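Local coordinates for putative GGDEF domain protein (Pseudomonas aeruginosa, PDB 7E6G), which probably catalyses the magnesium-dependent condensation of two GTP molecules into the second messenger cyclic di-GMP, releasing diphosphate, at residues A[76-79]-A[80-83]. Numbering follows the deposited sequence.
Sequences LEKV and ARIS
The guanidinium of Arg-81 has Lys-78 CA over one face and Glu-77 OE1 at its edge, in its plane. Glu-77 OE1 makes a salt bridge with Arg-81 NH1 at 2.9 Å. The pair is an i to i+4 bridge on one turn of the long helix 27-102. The bridge is bent: the N-H...O angle is 121° and its hydrogen bond is weak. The carboxylate and guanidinium planes are turned 51° apart, and of their atoms only Glu-77 OE1 and Arg-81 NH1 meet within bonding distance. The Arg-81 chain bends at chi3, which turns its head back toward Glu-77 and over Lys-78.

Lys-78 runs extended from a CG anti to the backbone N and crosses Arg-81 at a slant. Lys-78 CG lies 3.8 Å from Arg-81 NH2. The Ile-82 side chain lies alongside Lys-78 and points the same way, with CD1 near CG and CE of Lys-78. Lys-78 NZ and Arg-81 NH2 stay 5.3 Å apart. Both form salt bridges with acidic side chains on the chain of another protein, which probably offset the like charges.

The backbone is regular alpha helix, with Ala-80, Arg-81, Ile-82 and Ser-83 each donating to the carbonyl four residues back. Leu-76 packs against Leu-76 of the second subunit, another copy of this protein. Ser-83 OG is hydrogen-bonded to polar side chains on chains of another protein. This part of the helix lies at contacts between chains, away from the GGDEF nucleotide and magnesium sites. Beside the straight Ile-82 N to Lys-78 O bond (177°), Ile-82 CG1 rests 3.3 Å from that same Lys-78 O.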
loop_
_atom_site.group_PDB
_atom_site.type_symbol
_atom_site.label_atom_id
_atom_site.label_comp_id
_atom_site.label_asym_id
_atom_site.label_seq_id
_atom_site.Cartn_x
_atom_site.Cartn_y
_atom_site.Cartn_z
ATOM N N LEU A 76 0.024 -6.516 2.074
ATOM C CA LEU A 76 0.207 -5.240 1.633
ATOM C C LEU A 76 1.054 -4.483 2.547
ATOM O O LEU A 76 1.854 -3.830 2.157
ATOM C CB LEU A 76 -1.093 -4.571 1.473
ATOM C CG LEU A 76 -1.096 -3.107 1.149
ATOM C CD1 LEU A 76 -0.269 -2.725 0.032
ATOM C CD2 LEU A 76 -2.341 -2.400 0.956
ATOM N N GLU A 77 0.843 -4.546 3.809
ATOM C CA GLU A 77 1.708 -3.791 4.709
ATOM C C GLU A 77 3.147 -4.328 4.676
ATOM O O GLU A 77 4.104 -3.547 4.691
ATOM C CB GLU A 77 1.111 -3.791 6.109
ATOM C CG GLU A 77 1.924 -3.026 7.094
ATOM C CD GLU A 77 2.513 -3.938 8.145
ATOM O OE1 GLU A 77 3.769 -3.999 8.235
ATOM O OE2 GLU A 77 1.714 -4.595 8.872
ATOM N N LYS A 78 3.319 -5.646 4.535
ATOM C CA LYS A 78 4.659 -6.226 4.472
ATOM C C LYS A 78 5.369 -5.856 3.181
ATOM O O LYS A 78 6.565 -5.527 3.191
ATOM C CB LYS A 78 4.597 -7.742 4.590
ATOM C CG LYS A 78 5.966 -8.367 4.568
ATOM C CD LYS A 78 5.904 -9.874 4.609
ATOM C CE LYS A 78 7.173 -10.433 5.247
ATOM N NZ LYS A 78 7.072 -11.900 5.535
ATOM N N VAL A 79 4.667 -5.963 2.045
ATOM C CA VAL A 79 5.275 -5.592 0.767
ATOM C C VAL A 79 5.755 -4.157 0.829
ATOM O O VAL A 79 6.875 -3.840 0.414
ATOM C CB VAL A 79 4.288 -5.800 -0.397
ATOM C CG1 VAL A 79 4.766 -5.074 -1.623
ATOM C CG2 VAL A 79 4.121 -7.273 -0.699
ATOM N N ALA A 80 4.927 -3.277 1.389
ATOM C CA ALA A 80 5.294 -1.872 1.461
ATOM C C ALA A 80 6.468 -1.660 2.408
ATOM O O ALA A 80 7.354 -0.846 2.127
ATOM C CB ALA A 80 4.079 -1.043 1.883
ATOM N N ARG A 81 6.574 -2.354 3.467
ATOM C CA ARG A 81 7.645 -2.211 4.267
ATOM C C ARG A 81 8.889 -2.678 3.728
ATOM O O ARG A 81 9.785 -2.084 3.836
ATOM C CB ARG A 81 7.333 -2.979 5.448
ATOM C CG ARG A 81 8.372 -2.898 6.426
ATOM C CD ARG A 81 8.028 -3.539 7.645
ATOM N NE ARG A 81 8.346 -4.874 7.591
ATOM C CZ ARG A 81 7.441 -5.805 7.736
ATOM N NH1 ARG A 81 6.210 -5.515 7.958
ATOM N NH2 ARG A 81 7.748 -7.039 7.649
ATOM N N ILE A 82 8.939 -3.811 3.168
ATOM C CA ILE A 82 10.156 -4.311 2.547
ATOM C C ILE A 82 10.607 -3.367 1.449
ATOM O O ILE A 82 11.782 -2.982 1.375
ATOM C CB ILE A 82 9.927 -5.734 2.021
ATOM C CG1 ILE A 82 9.700 -6.661 3.213
ATOM C CG2 ILE A 82 11.095 -6.180 1.170
ATOM C CD1 ILE A 82 9.392 -8.073 2.851
ATOM N N SER A 83 9.675 -2.970 0.579
ATOM C CA SER A 83 10.021 -2.030 -0.472
ATOM C C SER A 83 10.588 -0.738 0.107
ATOM O O SER A 83 11.576 -0.205 -0.408
ATOM C CB SER A 83 8.796 -1.757 -1.338
ATOM O OG SER A 83 9.181 -1.194 -2.579
#